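Local coordinates for extracellular solute-binding protein family 1 (Kribbella flavida, PDB 5IXP) that probably captures a solute outside the cell and delivers it to an ABC transporter, as a member of the bacterial extracellular solute-binding proteins, at residues K72-A84 and L275-A288. Numbering follows the deposited sequence.
Sequences KADKFVDLRDHGA and LTVPTQSTQPAEAA
F76 and P278 form a single beta bridge in this periplasmic-binding-protein fold, tying the loop between helices 66-70 and 84-87 to the chain that leaves strand 269-276 for helix 284-294. Two backbone hydrogen bonds hold the bridge. V77 N donates to V277 O at 2.8 Å, almost in line with the carbonyl, whereas T279 N reaches K75 O at 2.9 Å from well above the carbonyl plane. Two waters add to the backbone links: one donates a hydrogen bond to K75 O and accepts one from Q280 N, the other joins V77 O to V277 N. The apolar packing starts at V77, whose CG2, anti to the carbonyl carbon, rests 3.7 Å from CG1 of V277 and also meets P284 CB; the two valines lie side by side, pointing the same way. L79 CD2 and the CB of H82 both settle on A288 CB, and the imidazole of H82 lies along the first turn of the helix with P284 O over one face. On the F76 side, the F76 side chain crosses that of T276 at a slant, and the T276 hydroxyl is hydrogen-bonded to E59 O of strand 58-62; F76 CE2 stops 3.6 Å from T276 OG1.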
loop_
_atom_site.group_PDB
_atom_site.type_symbol
_atom_site.label_atom_id
_atom_site.label_comp_id
_atom_site.label_asym_id
_atom_site.label_seq_id
_atom_site.Cartn_x
_atom_site.Cartn_y
_atom_site.Cartn_z
ATOM N N LYS A 72 1.629 10.856 17.825
ATOM C CA LYS A 72 0.711 11.767 18.491
ATOM C C LYS A 72 -0.474 11.020 19.088
ATOM O O LYS A 72 -1.584 11.555 19.150
ATOM C CB LYS A 72 0.223 12.838 17.515
ATOM C CG LYS A 72 1.320 13.717 16.965
ATOM C CD LYS A 72 0.777 14.663 15.909
ATOM C CE LYS A 72 1.787 15.742 15.579
ATOM N NZ LYS A 72 2.114 16.563 16.779
ATOM N N ALA A 73 -0.253 9.780 19.531
ATOM C CA ALA A 73 -1.370 8.925 19.916
ATOM C C ALA A 73 -2.162 9.484 21.087
ATOM O O ALA A 73 -3.327 9.105 21.258
ATOM C CB ALA A 73 -0.877 7.523 20.246
ATOM N N ASP A 74 -1.560 10.371 21.895
ATOM C CA ASP A 74 -2.290 11.007 22.986
ATOM C C ASP A 74 -3.527 11.740 22.485
ATOM O O ASP A 74 -4.485 11.929 23.239
ATOM C CB ASP A 74 -1.385 11.995 23.734
ATOM C CG ASP A 74 -0.515 11.331 24.783
ATOM O OD1 ASP A 74 -0.399 10.086 24.768
ATOM O OD2 ASP A 74 0.067 12.067 25.618
ATOM N N LYS A 75 -3.525 12.170 21.229
ATOM C CA LYS A 75 -4.619 12.947 20.671
ATOM C C LYS A 75 -5.678 12.088 20.003
ATOM O O LYS A 75 -6.619 12.632 19.409
ATOM C CB LYS A 75 -4.066 13.967 19.684
ATOM C CG LYS A 75 -3.073 14.885 20.352
ATOM C CD LYS A 75 -2.814 16.121 19.544
ATOM C CE LYS A 75 -1.758 16.966 20.229
ATOM N NZ LYS A 75 -1.537 18.218 19.470
ATOM N N PHE A 76 -5.559 10.766 20.099
ATOM C CA PHE A 76 -6.529 9.855 19.510
ATOM C C PHE A 76 -7.077 8.918 20.571
ATOM O O PHE A 76 -6.394 8.577 21.541
ATOM C CB PHE A 76 -5.904 9.056 18.364
ATOM C CG PHE A 76 -5.570 9.901 17.179
ATOM C CD1 PHE A 76 -4.361 10.572 17.108
ATOM C CD2 PHE A 76 -6.482 10.056 16.147
ATOM C CE1 PHE A 76 -4.056 11.372 16.019
ATOM C CE2 PHE A 76 -6.182 10.850 15.055
ATOM C CZ PHE A 76 -4.962 11.509 14.991
ATOM N N VAL A 77 -8.337 8.528 20.386
ATOM C CA VAL A 77 -8.934 7.525 21.253
ATOM C C VAL A 77 -8.185 6.211 21.084
ATOM O O VAL A 77 -7.957 5.744 19.961
ATOM C CB VAL A 77 -10.425 7.373 20.925
ATOM C CG1 VAL A 77 -11.008 6.146 21.623
ATOM C CG2 VAL A 77 -11.176 8.638 21.321
ATOM N N ASP A 78 -7.760 5.630 22.203
ATOM C CA ASP A 78 -7.320 4.240 22.213
ATOM C C ASP A 78 -8.555 3.364 22.067
ATOM O O ASP A 78 -9.381 3.289 22.979
ATOM C CB ASP A 78 -6.561 3.952 23.507
ATOM C CG ASP A 78 -6.053 2.517 23.595
ATOM O OD1 ASP A 78 -6.179 1.766 22.608
ATOM O OD2 ASP A 78 -5.509 2.148 24.665
ATOM N N LEU A 79 -8.717 2.735 20.899
ATOM C CA LEU A 79 -9.928 1.963 20.655
ATOM C C LEU A 79 -10.027 0.742 21.563
ATOM O O LEU A 79 -11.107 0.151 21.669
ATOM C CB LEU A 79 -9.998 1.572 19.170
ATOM C CG LEU A 79 -10.036 2.814 18.243
ATOM C CD1 LEU A 79 -9.787 2.446 16.772
ATOM C CD2 LEU A 79 -11.346 3.581 18.378
ATOM N N ARG A 80 -8.940 0.365 22.236
ATOM C CA ARG A 80 -9.046 -0.658 23.275
ATOM C C ARG A 80 -9.978 -0.229 24.395
ATOM O O ARG A 80 -10.569 -1.080 25.069
ATOM C CB ARG A 80 -7.667 -0.986 23.830
ATOM C CG ARG A 80 -6.879 -1.858 22.900
ATOM C CD ARG A 80 -5.454 -1.410 22.825
ATOM N NE ARG A 80 -4.613 -2.089 23.796
ATOM C CZ ARG A 80 -3.958 -1.481 24.778
ATOM N NH1 ARG A 80 -4.039 -0.164 24.931
ATOM N NH2 ARG A 80 -3.207 -2.197 25.598
ATOM N N ASP A 81 -10.130 1.081 24.611
ATOM C CA ASP A 81 -11.111 1.548 25.585
ATOM C C ASP A 81 -12.540 1.351 25.114
ATOM O O ASP A 81 -13.463 1.629 25.883
ATOM C CB ASP A 81 -10.884 3.029 25.917
ATOM C CG ASP A 81 -9.571 3.273 26.645
ATOM O OD1 ASP A 81 -9.118 2.379 27.393
ATOM O OD2 ASP A 81 -8.999 4.369 26.485
ATOM N N HIS A 82 -12.746 0.872 23.883
ATOM C CA HIS A 82 -14.087 0.699 23.342
ATOM C C HIS A 82 -14.243 -0.648 22.650
ATOM O O HIS A 82 -15.066 -0.788 21.740
ATOM C CB HIS A 82 -14.430 1.836 22.378
ATOM C CG HIS A 82 -14.294 3.186 23.002
ATOM N ND1 HIS A 82 -15.317 3.786 23.700
ATOM C CD2 HIS A 82 -13.239 4.029 23.076
ATOM C CE1 HIS A 82 -14.904 4.952 24.163
ATOM N NE2 HIS A 82 -13.645 5.123 23.800
ATOM N N GLY A 83 -13.455 -1.640 23.053
ATOM C CA GLY A 83 -13.660 -3.006 22.611
ATOM C C GLY A 83 -12.706 -3.512 21.551
ATOM O O GLY A 83 -12.876 -4.648 21.099
ATOM N N ALA A 84 -11.700 -2.726 21.152
ATOM C CA ALA A 84 -10.762 -3.172 20.123
ATOM C C ALA A 84 -10.089 -4.493 20.480
ATOM O O ALA A 84 -9.784 -5.293 19.585
ATOM C CB ALA A 84 -9.691 -2.113 19.883
ATOM N N LEU A 275 -9.843 3.916 9.987
ATOM C CA LEU A 275 -10.712 4.896 10.623
ATOM C C LEU A 275 -10.197 5.165 12.031
ATOM O O LEU A 275 -9.919 4.225 12.786
ATOM C CB LEU A 275 -12.163 4.409 10.656
ATOM C CG LEU A 275 -12.746 4.006 9.288
ATOM C CD1 LEU A 275 -14.219 3.636 9.456
ATOM C CD2 LEU A 275 -12.589 5.124 8.269
ATOM N N THR A 276 -10.046 6.446 12.373
ATOM C CA THR A 276 -9.551 6.856 13.682
ATOM C C THR A 276 -10.572 7.772 14.343
ATOM O O THR A 276 -11.435 8.350 13.679
ATOM C CB THR A 276 -8.203 7.591 13.594
ATOM O OG1 THR A 276 -8.390 8.892 12.995
ATOM C CG2 THR A 276 -7.189 6.776 12.787
ATOM N N VAL A 277 -10.458 7.912 15.660
ATOM C CA VAL A 277 -11.376 8.758 16.425
ATOM C C VAL A 277 -10.546 9.731 17.254
ATOM O O VAL A 277 -9.975 9.339 18.280
ATOM C CB VAL A 277 -12.310 7.924 17.319
ATOM C CG1 VAL A 277 -13.193 8.851 18.196
ATOM C CG2 VAL A 277 -13.173 6.958 16.466
ATOM N N PRO A 278 -10.451 10.995 16.850
ATOM C CA PRO A 278 -9.688 11.973 17.642
ATOM C C PRO A 278 -10.299 12.173 19.020
ATOM O O PRO A 278 -11.512 12.028 19.214
ATOM C CB PRO A 278 -9.788 13.262 16.814
ATOM C CG PRO A 278 -10.174 12.838 15.462
ATOM C CD PRO A 278 -11.010 11.583 15.627
ATOM N N THR A 279 -9.447 12.536 19.988
ATOM C CA THR A 279 -9.989 12.887 21.298
ATOM C C THR A 279 -10.835 14.153 21.246
ATOM O O THR A 279 -11.584 14.421 22.191
ATOM C CB THR A 279 -8.875 13.053 22.339
ATOM O OG1 THR A 279 -7.922 14.027 21.891
ATOM C CG2 THR A 279 -8.179 11.715 22.610
ATOM N N GLN A 280 -10.737 14.929 20.160
ATOM C CA GLN A 280 -11.619 16.075 19.973
ATOM C C GLN A 280 -13.083 15.667 19.946
ATOM O O GLN A 280 -13.957 16.484 20.247
ATOM C CB GLN A 280 -11.292 16.785 18.664
ATOM C CG GLN A 280 -10.296 17.875 18.770
ATOM C CD GLN A 280 -10.106 18.576 17.451
ATOM O OE1 GLN A 280 -11.081 18.933 16.770
ATOM N NE2 GLN A 280 -8.850 18.772 17.068
ATOM N N SER A 281 -13.375 14.429 19.561
ATOM C CA SER A 281 -14.765 14.021 19.428
ATOM C C SER A 281 -15.472 14.075 20.774
ATOM O O SER A 281 -14.957 13.579 21.783
ATOM C CB SER A 281 -14.865 12.614 18.846
ATOM O OG SER A 281 -16.227 12.196 18.822
ATOM N N THR A 282 -16.659 14.678 20.783
ATOM C CA THR A 282 -17.500 14.667 21.973
ATOM C C THR A 282 -18.348 13.407 22.075
ATOM O O THR A 282 -19.078 13.251 23.060
ATOM C CB THR A 282 -18.419 15.892 21.995
ATOM O OG1 THR A 282 -19.316 15.830 20.880
ATOM C CG2 THR A 282 -17.602 17.184 21.930
ATOM N N GLN A 283 -18.279 12.512 21.089
ATOM C CA GLN A 283 -19.022 11.249 21.109
ATOM C C GLN A 283 -18.089 10.077 20.817
ATOM O O GLN A 283 -18.308 9.323 19.865
ATOM C CB GLN A 283 -20.159 11.280 20.086
ATOM C CG GLN A 283 -21.150 12.411 20.235
ATOM C CD GLN A 283 -22.315 12.038 21.113
ATOM O OE1 GLN A 283 -22.308 10.992 21.768
ATOM N NE2 GLN A 283 -23.324 12.892 21.137
ATOM N N PRO A 284 -17.037 9.884 21.618
ATOM C CA PRO A 284 -16.052 8.854 21.252
ATOM C C PRO A 284 -16.626 7.448 21.236
ATOM O O PRO A 284 -16.225 6.640 20.391
ATOM C CB PRO A 284 -14.955 9.021 22.315
ATOM C CG PRO A 284 -15.629 9.719 23.463
ATOM C CD PRO A 284 -16.638 10.619 22.840
ATOM N N ALA A 285 -17.576 7.130 22.114
ATOM C CA ALA A 285 -18.109 5.770 22.123
ATOM C C ALA A 285 -18.973 5.507 20.893
ATOM O O ALA A 285 -18.868 4.442 20.269
ATOM C CB ALA A 285 -18.895 5.520 23.410
ATOM N N GLU A 286 -19.827 6.467 20.521
ATOM C CA GLU A 286 -20.637 6.302 19.315
ATOM C C GLU A 286 -19.771 6.333 18.064
ATOM O O GLU A 286 -20.048 5.610 17.097
ATOM C CB GLU A 286 -21.711 7.387 19.236
ATOM C CG GLU A 286 -22.749 7.317 20.341
ATOM C CD GLU A 286 -23.746 6.185 20.157
ATOM O OE1 GLU A 286 -23.828 5.579 19.067
ATOM O OE2 GLU A 286 -24.465 5.899 21.118
ATOM N N ALA A 287 -18.737 7.182 18.056
ATOM C CA ALA A 287 -17.799 7.218 16.933
ATOM C C ALA A 287 -17.076 5.886 16.782
ATOM O O ALA A 287 -16.973 5.347 15.676
ATOM C CB ALA A 287 -16.786 8.353 17.117
ATOM N N ALA A 288 -16.566 5.336 17.890
ATOM C CA ALA A 288 -15.869 4.053 17.813
ATOM C C ALA A 288 -16.813 2.942 17.372
ATOM O O ALA A 288 -16.417 2.047 16.612
ATOM C CB ALA A 288 -15.221 3.705 19.159
HETATM O O HOH W 1 -7.861 15.135 19.039
HETATM O O HOH W 2 -8.472 6.551 17.361
HETATM O O HOH W 3 -15.248 0.004 19.030
#